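Glucuronoarabinoxylan endo-1,4-beta-xylanase (Clostridium papyrosolvens, PDB 4FMV) is a family 30 glycoside hydrolase whose catalytic part, the piece present here, probably cleaves internal beta-1,4 linkages in plant cell-wall xylan. Local coordinates at residues P188-A193 / Y216-Q221. Sequence-based numbering, arbitrary orientation.
Sequences PILNDA and YPLYQQ
Leu-190 pushes its CD1 methyl in between Tyr-216, Leu-218 and Tyr-219, and most of the contact hangs on that one side chain. Its tip meets the tip of Tyr-216: CD1 of Leu-190 lies 3.3 Å from OH of Tyr-216 and 3.5 Å from CZ of the same ring, approaching obliquely to the ring plane. Farther in, the same methyl rests against the helix backbone, 3.7 Å from CA of Tyr-219, and touches CB of that tyrosine at 3.9 Å. With CG anti to the carbonyl carbon (chi1 -57°), Leu-190 places CD1 against the start of the short helix 217-221, while CD2, the other branch, only looks toward the edge of the Tyr-219 ring, near its plane.

Leu-218 reaches back toward Leu-190. Its CG is anti to the backbone N (chi1 -178°), which brings CD2 to 4.0 Å from CB of Leu-190. The Asn-191 side chain crosses Leu-218 at about a right angle, with OD1 of Asn-191 3.5 Å from CD2 of Leu-218; the amide oxygen of this solvent-exposed residue borders the leucine methyl without bonding to it.

The contact joins the last turn of helix 183-190 to the beginning of helix 217-221, on the outside of the (beta/alpha)8 barrel. On the barrel side, Leu-202 of strand 201-205 touches Leu-190, Tyr-216 and Tyr-219. The Tyr-216 hydroxyl hydrogen-bonds to Asp-187 and Ser-186, so helix 183-190 holds the phenol by its polar end while Leu-190 packs against the ring.

No hydrogen bond spans the two segments. Between them the contact is van der Waals packing, while the hydrogen bonds of Tyr-216 to Ser-186 and Asp-187 add a polar tie to the preceding turn of the leucine's own helix.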
ATOM      1  N   PRO A 188     -13.264  14.142  -9.605  1.00 11.37           N
ATOM      2  CA  PRO A 188     -14.154  15.174  -9.055  1.00 12.44           C
ATOM      3  C   PRO A 188     -13.695  15.678  -7.680  1.00 12.01           C
ATOM      4  O   PRO A 188     -13.886  16.856  -7.363  1.00 12.11           O
ATOM      5  CB  PRO A 188     -15.509  14.456  -8.971  1.00 10.15           C
ATOM      6  CG  PRO A 188     -15.463  13.473 -10.104  1.00 11.28           C
ATOM      7  CD  PRO A 188     -14.014  12.965 -10.082  1.00 10.33           C
ATOM      8  N   ILE A 189     -13.102  14.796  -6.881  1.00 10.41           N
ATOM      9  CA  ILE A 189     -12.567  15.169  -5.570  1.00  9.33           C
ATOM     10  C   ILE A 189     -11.436  16.188  -5.744  1.00 13.60           C
ATOM     11  O   ILE A 189     -11.418  17.243  -5.092  1.00 14.51           O
ATOM     12  CB  ILE A 189     -12.033  13.918  -4.816  1.00  7.38           C
ATOM     13  CG1 ILE A 189     -13.181  12.954  -4.509  1.00  6.59           C
ATOM     14  CG2 ILE A 189     -11.304  14.308  -3.532  1.00  7.08           C
ATOM     15  CD1 ILE A 189     -12.713  11.572  -4.171  1.00  8.34           C
ATOM     16  N   LEU A 190     -10.492  15.878  -6.630  1.00 13.55           N
ATOM     17  CA  LEU A 190      -9.339  16.759  -6.829  1.00 13.74           C
ATOM     18  C   LEU A 190      -9.742  18.129  -7.393  1.00 15.29           C
ATOM     19  O   LEU A 190      -9.106  19.142  -7.080  1.00 14.16           O
ATOM     20  CB  LEU A 190      -8.275  16.077  -7.716  1.00 13.02           C
ATOM     21  CG  LEU A 190      -7.781  14.724  -7.177  1.00 13.03           C
ATOM     22  CD1 LEU A 190      -6.755  14.065  -8.116  1.00 13.33           C
ATOM     23  CD2 LEU A 190      -7.192  14.909  -5.787  1.00  9.87           C
ATOM     24  N   ASN A 191     -10.804  18.172  -8.200  1.00 14.42           N
ATOM     25  CA  ASN A 191     -11.230  19.438  -8.822  1.00 18.11           C
ATOM     26  C   ASN A 191     -12.182  20.258  -7.964  1.00 17.62           C
ATOM     27  O   ASN A 191     -12.641  21.334  -8.372  1.00 16.72           O
ATOM     28  CB  ASN A 191     -11.903  19.189 -10.172  1.00 19.64           C
ATOM     29  CG  ASN A 191     -10.941  18.697 -11.213  1.00 19.70           C
ATOM     30  OD1 ASN A 191      -9.790  19.153 -11.279  1.00 18.54           O
ATOM     31  ND2 ASN A 191     -11.398  17.748 -12.035  1.00 17.99           N
ATOM     32  N   ASP A 192     -12.522  19.739  -6.791  1.00 13.13           N
ATOM     33  CA  ASP A 192     -13.400  20.490  -5.914  1.00 13.30           C
ATOM     34  C   ASP A 192     -12.594  20.863  -4.698  1.00 13.85           C
ATOM     35  O   ASP A 192     -12.025  19.993  -4.037  1.00 13.78           O
ATOM     36  CB  ASP A 192     -14.635  19.681  -5.516  1.00 12.36           C
ATOM     37  CG  ASP A 192     -15.593  20.475  -4.624  1.00 14.47           C
ATOM     38  OD1 ASP A 192     -16.463  21.177  -5.165  1.00 16.92           O
ATOM     39  OD2 ASP A 192     -15.471  20.404  -3.381  1.00 14.54           O
ATOM     40  N   ALA A 193     -12.550  22.153  -4.405  1.00 12.64           N
ATOM     41  CA  ALA A 193     -11.752  22.663  -3.292  1.00 16.46           C
ATOM     42  C   ALA A 193     -12.156  22.083  -1.928  1.00 14.66           C
ATOM     43  O   ALA A 193     -11.297  21.752  -1.100  1.00 14.72           O
ATOM     44  CB  ALA A 193     -11.784  24.211  -3.275  1.00 19.55           C
ATOM     45  N   TYR A 216      -0.306  10.210 -12.271  1.00 13.37           N
ATOM     46  CA  TYR A 216      -1.570  10.930 -12.118  1.00 14.73           C
ATOM     47  C   TYR A 216      -1.275  12.421 -12.082  1.00 14.10           C
ATOM     48  O   TYR A 216      -1.176  12.981 -11.014  1.00 12.52           O
ATOM     49  CB  TYR A 216      -2.272  10.502 -10.813  1.00  9.50           C
ATOM     50  CG  TYR A 216      -3.741  10.856 -10.703  1.00  8.55           C
ATOM     51  CD1 TYR A 216      -4.398  11.595 -11.699  1.00  9.23           C
ATOM     52  CD2 TYR A 216      -4.470  10.467  -9.595  1.00  7.41           C
ATOM     53  CE1 TYR A 216      -5.756  11.914 -11.580  1.00 10.94           C
ATOM     54  CE2 TYR A 216      -5.823  10.784  -9.466  1.00  9.70           C
ATOM     55  CZ  TYR A 216      -6.456  11.501 -10.453  1.00 11.81           C
ATOM     56  OH  TYR A 216      -7.800  11.787 -10.298  1.00 13.23           O
ATOM     57  N   PRO A 217      -1.100  13.058 -13.250  1.00 15.21           N
ATOM     58  CA  PRO A 217      -0.755  14.488 -13.258  1.00 13.96           C
ATOM     59  C   PRO A 217      -1.683  15.375 -12.422  1.00 13.38           C
ATOM     60  O   PRO A 217      -1.205  16.273 -11.717  1.00 15.95           O
ATOM     61  CB  PRO A 217      -0.879  14.860 -14.734  1.00 15.33           C
ATOM     62  CG  PRO A 217      -0.509  13.592 -15.444  1.00 17.16           C
ATOM     63  CD  PRO A 217      -1.082  12.479 -14.605  1.00 16.06           C
ATOM     64  N   LEU A 218      -2.991  15.169 -12.501  1.00 12.31           N
ATOM     65  CA  LEU A 218      -3.889  16.055 -11.753  1.00 14.04           C
ATOM     66  C   LEU A 218      -3.645  15.946 -10.239  1.00 11.50           C
ATOM     67  O   LEU A 218      -3.599  16.951  -9.524  1.00 11.13           O
ATOM     68  CB  LEU A 218      -5.352  15.749 -12.063  1.00 16.29           C
ATOM     69  CG  LEU A 218      -6.333  16.674 -11.352  1.00 16.31           C
ATOM     70  CD1 LEU A 218      -6.034  18.134 -11.691  1.00 18.05           C
ATOM     71  CD2 LEU A 218      -7.771  16.325 -11.720  1.00 17.35           C
ATOM     72  N   TYR A 219      -3.462  14.730  -9.749  1.00 10.03           N
ATOM     73  CA  TYR A 219      -3.138  14.574  -8.333  1.00 10.71           C
ATOM     74  C   TYR A 219      -1.847  15.302  -7.994  1.00 13.46           C
ATOM     75  O   TYR A 219      -1.785  16.018  -6.994  1.00 16.55           O
ATOM     76  CB  TYR A 219      -3.005  13.104  -7.916  1.00 11.16           C
ATOM     77  CG  TYR A 219      -2.345  12.992  -6.554  1.00 11.08           C
ATOM     78  CD1 TYR A 219      -3.086  13.178  -5.387  1.00 10.17           C
ATOM     79  CD2 TYR A 219      -0.981  12.738  -6.436  1.00 11.23           C
ATOM     80  CE1 TYR A 219      -2.490  13.097  -4.140  1.00 10.01           C
ATOM     81  CE2 TYR A 219      -0.365  12.651  -5.185  1.00  9.38           C
ATOM     82  CZ  TYR A 219      -1.129  12.841  -4.053  1.00 11.01           C
ATOM     83  OH  TYR A 219      -0.544  12.778  -2.821  1.00 15.49           O
ATOM     84  N   GLN A 220      -0.805  15.117  -8.809  1.00 13.98           N
ATOM     85  CA  GLN A 220       0.467  15.796  -8.540  1.00 14.74           C
ATOM     86  C   GLN A 220       0.285  17.301  -8.429  1.00 16.27           C
ATOM     87  O   GLN A 220       0.856  17.940  -7.552  1.00 19.83           O
ATOM     88  CB  GLN A 220       1.530  15.469  -9.605  1.00 17.23           C
ATOM     89  CG  GLN A 220       1.980  14.011  -9.565  1.00 17.97           C
ATOM     90  CD  GLN A 220       2.524  13.601  -8.195  1.00 15.76           C
ATOM     91  OE1 GLN A 220       3.136  14.410  -7.476  1.00 15.75           O
ATOM     92  NE2 GLN A 220       2.318  12.343  -7.838  1.00 12.92           N
ATOM     93  N   GLN A 221      -0.515  17.882  -9.307  1.00 15.63           N
ATOM     94  CA  GLN A 221      -0.685  19.325  -9.248  1.00 17.54           C
ATOM     95  C   GLN A 221      -1.507  19.728  -8.013  1.00 18.39           C
ATOM     96  O   GLN A 221      -1.367  20.830  -7.499  1.00 15.71           O
ATOM     97  CB  GLN A 221      -1.263  19.855 -10.561  1.00 22.50           C
ATOM     98  CG  GLN A 221      -2.757  20.048 -10.585  1.00 31.45           C
ATOM     99  CD  GLN A 221      -3.195  20.923 -11.761  1.00 38.98           C
ATOM    100  OE1 GLN A 221      -2.368  21.317 -12.592  1.00 44.49           O
ATOM    101  NE2 GLN A 221      -4.491  21.232 -11.835  1.00 34.58           N
TER